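PDB 6AKZ: GlcNAc Inducible Gene 2, GIG2 from Candida albicans, which binds iron(III) and is probably a cupin-type, metal-dependent oxygenase of unknown substrate. Local coordinates for residues Lys70-Pro75 with Ile148-Ser153; Ser207-Ser212 with Asp227-Ser232; Ser38-Leu43 with Gly298-Tyr303. One frame throughout, in Å; residues are numbered along the deposited sequence.

How the contacts relate
The three contacts lie in one cupin-clan chain and do not touch one another. Contact 1 sets the loop before helix 76-85 on the end of helix 143-153, which rests on the main sheet. Contact 2 is nearest to the iron. Their centres lie about 18 and 15 Å from that of the chain, whereas the centre of contact 3 lies about 30 Å out, where helix 32-56 meets a loop more than 250 residues on. Each mixes buried residues with more exposed ones, and no two hold the same elements. Contact 1 has a bridging water and apolar contacts, contact 2 aliphatic packing beside an arginine and tyrosine sharing an outside aspartate, contact 3 an aromatic pair and a salt bridge.

Contact 1. Residues Lys70-Pro75 with Ile148-Ser153; sequences KDNKLP and IFKAMS
Asn72 presents its backbone carbonyl to Ala151, with Asn72 O 3.2 Å from Ala151 CA in a CA-H...O contact bent to 143° at the hydrogen. So near an approach suits alanine, whose lone methyl lies under the loop: Ala151 CB is 3.6 Å from Asn72 O and 4.0 Å from Lys73 N. On the exposed flank the Asn72 amide lies across the aliphatic part of Lys150, Asn72 CG to Lys150 CD 4.0 Å. Exposed Lys150 touches through its methylenes CB and CD.

Here a loop that leads from strand 63-65 into helix 76-85 lies over the C-terminal end of helix 143-153, and Pro75 takes the N-cap position of the next helix. One water joins the two backbones, accepting from Leu74 N at 2.9 Å and donating to Ala151 O at 2.6 Å.

Further in, Leu74 CG stands anti to the carbonyl carbon (chi1 -64°), and the branch beyond it reaches Met152, Leu74 CD1 to Met152 SD 3.9 Å. Met152 CB points away from the loop, but the bend at chi2 brings SD back to Leu74. The thioether suits this apolar place; both residues also pack on Leu88 of strand 87-91.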
loop_
_atom_site.group_PDB
_atom_site.type_symbol
_atom_site.label_atom_id
_atom_site.label_comp_id
_atom_site.label_asym_id
_atom_site.label_seq_id
_atom_site.Cartn_x
_atom_site.Cartn_y
_atom_site.Cartn_z
ATOM N N LYS A 70 -13.866 12.596 -14.520
ATOM C CA LYS A 70 -15.060 12.449 -15.378
ATOM C C LYS A 70 -15.038 11.041 -15.875
ATOM O O LYS A 70 -13.960 10.553 -16.172
ATOM C CB LYS A 70 -14.994 13.414 -16.552
ATOM C CG LYS A 70 -14.891 14.880 -16.208
ATOM C CD LYS A 70 -16.169 15.465 -15.580
ATOM C CE LYS A 70 -16.464 15.052 -14.124
ATOM N NZ LYS A 70 -17.245 15.989 -13.223
ATOM N N ASP A 71 -16.190 10.363 -15.910
ATOM C CA ASP A 71 -16.297 8.981 -16.412
ATOM C C ASP A 71 -15.386 8.006 -15.651
ATOM O O ASP A 71 -14.781 7.159 -16.283
ATOM C CB ASP A 71 -15.975 8.939 -17.924
ATOM C CG ASP A 71 -16.949 9.768 -18.752
ATOM O OD1 ASP A 71 -18.160 9.757 -18.448
ATOM O OD2 ASP A 71 -16.512 10.448 -19.702
ATOM N N ASN A 72 -15.308 8.165 -14.317
ATOM C CA ASN A 72 -14.444 7.407 -13.452
ATOM C C ASN A 72 -13.015 7.203 -13.955
ATOM O O ASN A 72 -12.503 6.120 -13.860
ATOM C CB ASN A 72 -15.069 6.062 -13.139
ATOM C CG ASN A 72 -16.485 6.202 -12.642
ATOM O OD1 ASN A 72 -16.718 6.723 -11.573
ATOM N ND2 ASN A 72 -17.429 5.853 -13.485
ATOM N N LYS A 73 -12.402 8.281 -14.474
ATOM C CA LYS A 73 -11.028 8.285 -14.952
ATOM C C LYS A 73 -10.336 9.474 -14.426
ATOM O O LYS A 73 -10.904 10.542 -14.409
ATOM C CB LYS A 73 -10.947 8.433 -16.476
ATOM C CG LYS A 73 -11.513 7.278 -17.188
ATOM C CD LYS A 73 -11.624 7.515 -18.697
ATOM C CE LYS A 73 -12.695 6.568 -19.245
ATOM N NZ LYS A 73 -12.789 6.659 -20.727
ATOM N N LEU A 74 -9.058 9.305 -14.065
ATOM C CA LEU A 74 -8.266 10.475 -13.784
ATOM C C LEU A 74 -8.052 11.139 -15.140
ATOM O O LEU A 74 -7.759 10.430 -16.129
ATOM C CB LEU A 74 -6.922 10.130 -13.173
ATOM C CG LEU A 74 -6.938 9.454 -11.789
ATOM C CD1 LEU A 74 -5.502 9.151 -11.375
ATOM C CD2 LEU A 74 -7.625 10.271 -10.711
ATOM N N PRO A 75 -8.199 12.464 -15.192
ATOM C CA PRO A 75 -7.658 13.193 -16.397
ATOM C C PRO A 75 -6.210 12.866 -16.737
ATOM O O PRO A 75 -5.400 12.643 -15.812
ATOM C CB PRO A 75 -7.746 14.650 -15.982
ATOM C CG PRO A 75 -8.124 14.687 -14.586
ATOM C CD PRO A 75 -8.587 13.376 -14.112
ATOM N N ILE A 148 -13.793 7.192 -6.758
ATOM C CA ILE A 148 -12.339 7.413 -6.809
ATOM C C ILE A 148 -11.576 6.117 -6.847
ATOM O O ILE A 148 -10.564 6.027 -7.524
ATOM C CB ILE A 148 -11.760 8.334 -5.705
ATOM C CG1 ILE A 148 -11.914 7.709 -4.345
ATOM C CG2 ILE A 148 -12.440 9.726 -5.778
ATOM C CD1 ILE A 148 -11.322 8.550 -3.213
ATOM N N PHE A 149 -12.055 5.087 -6.182
ATOM C CA PHE A 149 -11.415 3.772 -6.332
ATOM C C PHE A 149 -11.540 3.231 -7.754
ATOM O O PHE A 149 -10.585 2.645 -8.255
ATOM C CB PHE A 149 -11.930 2.812 -5.262
ATOM C CG PHE A 149 -11.256 3.016 -3.941
ATOM C CD1 PHE A 149 -11.703 3.976 -3.052
ATOM C CD2 PHE A 149 -10.100 2.297 -3.627
ATOM C CE1 PHE A 149 -11.048 4.204 -1.820
ATOM C CE2 PHE A 149 -9.435 2.484 -2.383
ATOM C CZ PHE A 149 -9.886 3.451 -1.497
ATOM N N LYS A 150 -12.694 3.423 -8.406
ATOM C CA LYS A 150 -12.849 3.009 -9.788
ATOM C C LYS A 150 -11.819 3.730 -10.638
ATOM O O LYS A 150 -11.147 3.126 -11.457
ATOM C CB LYS A 150 -14.239 3.289 -10.352
ATOM C CG LYS A 150 -15.342 2.388 -9.899
ATOM C CD LYS A 150 -16.684 2.884 -10.474
ATOM C CE LYS A 150 -17.918 2.637 -9.580
ATOM N NZ LYS A 150 -18.648 3.902 -9.177
ATOM N N ALA A 151 -11.631 5.013 -10.408
ATOM C CA ALA A 151 -10.710 5.810 -11.245
ATOM C C ALA A 151 -9.246 5.358 -11.012
ATOM O O ALA A 151 -8.490 5.167 -11.941
ATOM C CB ALA A 151 -10.850 7.257 -10.916
ATOM N N MET A 152 -8.888 5.112 -9.746
ATOM C CA MET A 152 -7.541 4.575 -9.437
ATOM C C MET A 152 -7.264 3.252 -10.050
ATOM O O MET A 152 -6.152 3.023 -10.528
ATOM C CB MET A 152 -7.249 4.528 -7.937
ATOM C CG MET A 152 -7.318 5.949 -7.240
ATOM S SD MET A 152 -6.565 7.317 -8.052
ATOM C CE MET A 152 -4.830 6.968 -7.744
ATOM N N SER A 153 -8.268 2.389 -10.085
ATOM C CA SER A 153 -8.102 1.012 -10.595
ATOM C C SER A 153 -7.734 1.007 -12.087
ATOM O O SER A 153 -7.038 0.092 -12.522
ATOM C CB SER A 153 -9.365 0.205 -10.368
ATOM O OG SER A 153 -10.345 0.459 -11.349
HETATM O O HOH W 1 -7.864 6.671 -13.915
#

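Contact 2. Residues Ser207-Ser212 with Asp227-Ser232; sequences SEVYKS and DERTYS
A type I beta turn from Glu208 to Lys211, between the short helices 204-208 and 211-214, packs against a loop segment whose residues 227-230 have helical backbone angles. Val209 and Arg229 carry the contact. Val209 CG2 stands anti to its own carbonyl carbon and presses on the start of the arginine, 3.6 Å from Arg229 N and 3.7 Å from Arg229 CB. The compact branched valine can meet backbone and side chain together. Its other methyl, CG1, sits 3.9 Å above the centre of the Tyr210 ring.

Extended from CG to NE, Arg229 carries its guanidinium past Val209 to the end of Tyr210, whose OH is 3.5 Å from Arg229 NH2. The ring and guanidinium planes are 73° apart. Asp352 joins these polar ends: it forms a salt bridge with Arg229 NH2 through OD1 and a hydrogen bond with Tyr210 OH through OD2, which helps to fix both groups.

On the other flank the aliphatic parts of two glutamates touch, Glu208 CB to Glu228 CG at 3.9 Å, while their like charges stay out of contact, Glu208 OE1 being 5.8 Å from Glu228 OE2. Within the loop, Ser232 OG donates to Arg229 O at 2.7 Å in the carbonyl plane.

The Arg229 side chain, about 13 Å from the iron, is not a ligand: the Asp352-linked pair lies outside the site of His192, Asp194 and His355, a two-histidine, one-carboxylate set as in cupin-type oxygenases.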
loop_
_atom_site.group_PDB
_atom_site.type_symbol
_atom_site.label_atom_id
_atom_site.label_comp_id
_atom_site.label_asym_id
_atom_site.label_seq_id
_atom_site.Cartn_x
_atom_site.Cartn_y
_atom_site.Cartn_z
ATOM N N SER A 207 9.771 -10.929 -6.608
ATOM C CA SER A 207 10.941 -10.430 -7.277
ATOM C C SER A 207 10.869 -10.281 -8.766
ATOM O O SER A 207 11.501 -9.330 -9.338
ATOM C CB SER A 207 12.181 -11.320 -6.858
ATOM O OG SER A 207 12.148 -12.550 -7.558
ATOM N N GLU A 208 10.032 -11.070 -9.441
ATOM C CA GLU A 208 9.833 -10.898 -10.851
ATOM C C GLU A 208 9.170 -9.583 -11.213
ATOM O O GLU A 208 9.348 -9.143 -12.335
ATOM C CB GLU A 208 8.960 -11.988 -11.522
ATOM C CG GLU A 208 9.643 -13.289 -11.797
ATOM C CD GLU A 208 10.685 -13.205 -12.910
ATOM O OE1 GLU A 208 10.398 -13.027 -14.158
ATOM O OE2 GLU A 208 11.812 -13.325 -12.485
ATOM N N VAL A 209 8.369 -9.017 -10.319
ATOM C CA VAL A 209 7.840 -7.625 -10.477
ATOM C C VAL A 209 8.952 -6.634 -10.865
ATOM O O VAL A 209 8.730 -5.690 -11.623
ATOM C CB VAL A 209 7.110 -7.181 -9.187
ATOM C CG1 VAL A 209 6.660 -5.706 -9.255
ATOM C CG2 VAL A 209 5.944 -8.104 -8.905
ATOM N N TYR A 210 10.152 -6.822 -10.278
ATOM C CA TYR A 210 11.298 -5.925 -10.415
ATOM C C TYR A 210 12.371 -6.441 -11.417
ATOM O O TYR A 210 13.460 -5.879 -11.504
ATOM C CB TYR A 210 11.909 -5.691 -9.028
ATOM C CG TYR A 210 10.871 -5.233 -8.017
ATOM C CD1 TYR A 210 10.363 -3.941 -8.049
ATOM C CD2 TYR A 210 10.333 -6.093 -7.063
ATOM C CE1 TYR A 210 9.434 -3.555 -7.157
ATOM C CE2 TYR A 210 9.436 -5.667 -6.152
ATOM C CZ TYR A 210 8.967 -4.403 -6.228
ATOM O OH TYR A 210 8.005 -4.025 -5.374
ATOM N N LYS A 211 12.019 -7.379 -12.279
ATOM C CA LYS A 211 12.947 -7.918 -13.256
ATOM C C LYS A 211 13.708 -6.861 -14.068
ATOM O O LYS A 211 14.893 -6.988 -14.235
ATOM C CB LYS A 211 12.170 -8.795 -14.220
ATOM C CG LYS A 211 13.047 -9.589 -15.184
ATOM C CD LYS A 211 12.260 -10.825 -15.627
ATOM C CE LYS A 211 13.113 -11.852 -16.328
ATOM N NZ LYS A 211 13.396 -11.345 -17.707
ATOM N N SER A 212 13.022 -5.830 -14.558
ATOM C CA SER A 212 13.638 -4.770 -15.386
ATOM C C SER A 212 14.768 -4.087 -14.630
ATOM O O SER A 212 15.799 -3.803 -15.205
ATOM C CB SER A 212 12.608 -3.717 -15.802
ATOM O OG SER A 212 11.741 -4.203 -16.822
ATOM N N ASP A 227 0.736 -8.337 -13.655
ATOM C CA ASP A 227 0.769 -9.762 -14.024
ATOM C C ASP A 227 1.485 -10.653 -13.033
ATOM O O ASP A 227 0.958 -11.708 -12.660
ATOM C CB ASP A 227 1.408 -9.933 -15.410
ATOM C CG ASP A 227 0.655 -9.237 -16.524
ATOM O OD1 ASP A 227 0.401 -8.011 -16.478
ATOM O OD2 ASP A 227 0.348 -9.925 -17.539
ATOM N N GLU A 228 2.667 -10.257 -12.591
ATOM C CA GLU A 228 3.460 -11.053 -11.677
ATOM C C GLU A 228 3.031 -10.753 -10.231
ATOM O O GLU A 228 2.925 -11.667 -9.412
ATOM C CB GLU A 228 4.967 -10.758 -11.826
ATOM C CG GLU A 228 5.537 -11.191 -13.154
ATOM C CD GLU A 228 5.239 -10.219 -14.253
ATOM O OE1 GLU A 228 5.019 -9.015 -13.979
ATOM O OE2 GLU A 228 5.271 -10.638 -15.415
ATOM N N ARG A 229 2.775 -9.474 -9.916
ATOM C CA ARG A 229 2.429 -9.130 -8.524
ATOM C C ARG A 229 1.194 -9.791 -7.945
ATOM O O ARG A 229 1.098 -9.993 -6.737
ATOM C CB ARG A 229 2.322 -7.598 -8.403
ATOM C CG ARG A 229 2.715 -7.159 -7.003
ATOM C CD ARG A 229 2.853 -5.670 -6.957
ATOM N NE ARG A 229 3.371 -5.274 -5.658
ATOM C CZ ARG A 229 4.230 -4.266 -5.464
ATOM N NH1 ARG A 229 4.637 -3.489 -6.500
ATOM N NH2 ARG A 229 4.652 -4.011 -4.254
ATOM N N THR A 230 0.243 -10.091 -8.847
ATOM C CA THR A 230 -0.978 -10.898 -8.581
ATOM C C THR A 230 -0.659 -12.197 -7.822
ATOM O O THR A 230 -1.457 -12.656 -7.008
ATOM C CB THR A 230 -1.770 -11.063 -9.923
ATOM O OG1 THR A 230 -2.320 -9.771 -10.304
ATOM C CG2 THR A 230 -2.960 -12.014 -9.801
ATOM N N TYR A 231 0.515 -12.758 -8.058
ATOM C CA TYR A 231 0.888 -14.024 -7.501
ATOM C C TYR A 231 2.033 -13.923 -6.469
ATOM O O TYR A 231 2.621 -14.913 -6.102
ATOM C CB TYR A 231 1.312 -14.952 -8.641
ATOM C CG TYR A 231 0.198 -15.174 -9.614
ATOM C CD1 TYR A 231 -0.786 -16.143 -9.363
ATOM C CD2 TYR A 231 0.095 -14.411 -10.790
ATOM C CE1 TYR A 231 -1.846 -16.360 -10.250
ATOM C CE2 TYR A 231 -0.969 -14.631 -11.691
ATOM C CZ TYR A 231 -1.940 -15.627 -11.382
ATOM O OH TYR A 231 -3.036 -15.864 -12.234
ATOM N N SER A 232 2.359 -12.704 -6.062
ATOM C CA SER A 232 3.431 -12.491 -5.117
ATOM C C SER A 232 2.921 -12.872 -3.710
ATOM O O SER A 232 1.809 -12.595 -3.331
ATOM C CB SER A 232 3.912 -11.026 -5.143
ATOM O OG SER A 232 2.890 -10.118 -4.703
#

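Contact 3. Residues Ser38-Leu43 with Gly298-Tyr303; sequences SWKRLL and GNIDDY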
loop_
_atom_site.group_PDB
_atom_site.type_symbol
_atom_site.label_atom_id
_atom_site.label_comp_id
_atom_site.label_asym_id
_atom_site.label_seq_id
_atom_site.Cartn_x
_atom_site.Cartn_y
_atom_site.Cartn_z
ATOM N N SER A 38 23.768 0.867 -14.830
ATOM C CA SER A 38 22.404 1.376 -14.583
ATOM C C SER A 38 22.328 2.075 -13.198
ATOM O O SER A 38 21.574 3.046 -13.048
ATOM C CB SER A 38 21.371 0.244 -14.696
ATOM O OG SER A 38 21.296 -0.553 -13.519
ATOM N N TRP A 39 23.040 1.528 -12.218
ATOM C CA TRP A 39 23.165 2.089 -10.880
ATOM C C TRP A 39 23.824 3.450 -10.877
ATOM O O TRP A 39 23.397 4.375 -10.179
ATOM C CB TRP A 39 23.959 1.163 -9.968
ATOM C CG TRP A 39 24.265 1.785 -8.571
ATOM C CD1 TRP A 39 25.424 2.419 -8.170
ATOM C CD2 TRP A 39 23.378 1.835 -7.426
ATOM N NE1 TRP A 39 25.319 2.814 -6.845
ATOM C CE2 TRP A 39 24.066 2.492 -6.379
ATOM C CE3 TRP A 39 22.058 1.422 -7.199
ATOM C CZ2 TRP A 39 23.493 2.700 -5.122
ATOM C CZ3 TRP A 39 21.523 1.601 -5.921
ATOM C CH2 TRP A 39 22.217 2.241 -4.914
ATOM N N LYS A 40 24.859 3.598 -11.709
ATOM C CA LYS A 40 25.471 4.896 -11.895
ATOM C C LYS A 40 24.548 5.944 -12.571
ATOM O O LYS A 40 24.460 7.073 -12.102
ATOM C CB LYS A 40 26.748 4.672 -12.679
ATOM C CG LYS A 40 27.755 3.959 -11.804
ATOM C CD LYS A 40 28.978 3.579 -12.606
ATOM C CE LYS A 40 29.865 2.732 -11.730
ATOM N NZ LYS A 40 31.012 2.333 -12.616
ATOM N N ARG A 41 23.888 5.579 -13.647
ATOM C CA ARG A 41 22.835 6.425 -14.275
ATOM C C ARG A 41 21.736 6.827 -13.222
ATOM O O ARG A 41 21.257 7.962 -13.212
ATOM C CB ARG A 41 22.112 5.734 -15.401
ATOM C CG ARG A 41 22.977 5.274 -16.571
ATOM C CD ARG A 41 22.126 5.054 -17.832
ATOM N NE ARG A 41 21.129 3.988 -17.638
ATOM C CZ ARG A 41 21.339 2.699 -17.829
ATOM N NH1 ARG A 41 22.549 2.253 -18.230
ATOM N NH2 ARG A 41 20.347 1.842 -17.621
ATOM N N LEU A 42 21.340 5.867 -12.415
ATOM C CA LEU A 42 20.297 6.060 -11.423
ATOM C C LEU A 42 20.650 7.177 -10.406
ATOM O O LEU A 42 19.848 8.082 -10.166
ATOM C CB LEU A 42 19.988 4.769 -10.688
ATOM C CG LEU A 42 18.999 4.891 -9.524
ATOM C CD1 LEU A 42 17.611 5.317 -10.066
ATOM C CD2 LEU A 42 18.893 3.601 -8.789
ATOM N N LEU A 43 21.846 7.089 -9.836
ATOM C CA LEU A 43 22.298 8.065 -8.907
ATOM C C LEU A 43 22.384 9.456 -9.473
ATOM O O LEU A 43 21.994 10.413 -8.783
ATOM C CB LEU A 43 23.629 7.636 -8.286
ATOM C CG LEU A 43 23.674 6.431 -7.371
ATOM C CD1 LEU A 43 25.062 6.335 -6.755
ATOM C CD2 LEU A 43 22.623 6.389 -6.258
ATOM N N GLY A 298 33.503 9.593 -3.188
ATOM C CA GLY A 298 32.297 10.347 -3.559
ATOM C C GLY A 298 32.079 10.346 -5.054
ATOM O O GLY A 298 31.235 11.063 -5.565
ATOM N N ASN A 299 32.835 9.534 -5.772
ATOM C CA ASN A 299 32.718 9.450 -7.196
ATOM C C ASN A 299 31.776 8.272 -7.540
ATOM O O ASN A 299 32.058 7.139 -7.223
ATOM C CB ASN A 299 34.099 9.222 -7.772
ATOM C CG ASN A 299 34.147 9.346 -9.275
ATOM O OD1 ASN A 299 33.135 9.272 -9.964
ATOM N ND2 ASN A 299 35.364 9.509 -9.802
ATOM N N ILE A 300 30.663 8.583 -8.187
ATOM C CA ILE A 300 29.667 7.578 -8.594
ATOM C C ILE A 300 30.328 6.499 -9.457
ATOM O O ILE A 300 29.995 5.312 -9.366
ATOM C CB ILE A 300 28.499 8.312 -9.306
ATOM C CG1 ILE A 300 27.665 9.037 -8.254
ATOM C CG2 ILE A 300 27.591 7.381 -10.122
ATOM C CD1 ILE A 300 26.783 10.169 -8.802
ATOM N N ASP A 301 31.322 6.870 -10.254
ATOM C CA ASP A 301 31.970 5.873 -11.088
ATOM C C ASP A 301 32.795 4.820 -10.304
ATOM O O ASP A 301 33.144 3.788 -10.866
ATOM C CB ASP A 301 32.754 6.522 -12.211
ATOM C CG ASP A 301 33.152 5.518 -13.267
ATOM O OD1 ASP A 301 32.261 5.036 -14.024
ATOM O OD2 ASP A 301 34.364 5.170 -13.308
ATOM N N ASP A 302 32.976 4.992 -8.995
ATOM C CA ASP A 302 33.682 4.017 -8.169
ATOM C C ASP A 302 32.822 2.984 -7.431
ATOM O O ASP A 302 33.375 2.147 -6.724
ATOM C CB ASP A 302 34.518 4.750 -7.088
ATOM C CG ASP A 302 35.703 5.552 -7.665
ATOM O OD1 ASP A 302 36.174 5.276 -8.781
ATOM O OD2 ASP A 302 36.146 6.495 -6.990
ATOM N N TYR A 303 31.484 3.034 -7.517
ATOM C CA TYR A 303 30.654 1.896 -7.028
ATOM C C TYR A 303 31.002 0.595 -7.748
ATOM O O TYR A 303 31.211 0.603 -8.942
ATOM C CB TYR A 303 29.127 2.156 -7.256
ATOM C CG TYR A 303 28.541 3.055 -6.221
ATOM C CD1 TYR A 303 28.058 2.545 -5.041
ATOM C CD2 TYR A 303 28.508 4.421 -6.424
ATOM C CE1 TYR A 303 27.534 3.386 -4.075
ATOM C CE2 TYR A 303 27.984 5.282 -5.483
ATOM C CZ TYR A 303 27.477 4.783 -4.343
ATOM O OH TYR A 303 26.991 5.683 -3.407
#
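Trp39 turns the edge of its indole to the face of Tyr303 in a T-shaped pair, with the five-membered ring and the phenol ring at 68° and their centroids 4.5 Å apart. NE1 makes the approach, 3.2 Å above the phenol plane over its centre. In Trp39, chi1 of 173° sets CG anti to the backbone N, and chi2 of -97° turns the ring. An indole suits this place because its polarised N-H edge can meet a pi face.

Leu43, one helical turn on, comes tip to tip with the same tyrosine, Leu43 CD1 to Tyr303 CE2 at 3.4 Å, and Leu43 CD1 also touches Ile300 CG1 at 4.0 Å. Ile300 slides past Lys40 in the opposite direction, its CG2 beside Lys40 CB and CG, and the Ile300 backbone O lies beside Lys40 CG, CD and CE. The extended Lys40 chain brings NZ to Asp301, where it donates to the backbone O at 3.1 Å and forms a salt bridge with OD1 at 3.3 Å, from well above the carboxylate plane. Asn299 OD1 accepts from Asp301 N in an Asx turn, which probably helps to start the 3-10 segment 300-302.

Tyr303 OH is hydrogen-bonded to Asp294. Helix 32-56 is backed by helix 278-287, Trp39 packing on Leu287 and Leu43 on Tyr284, while segment 298-303, in the loop between helix 278-287 and strand 322-323, returns against helix 32-56.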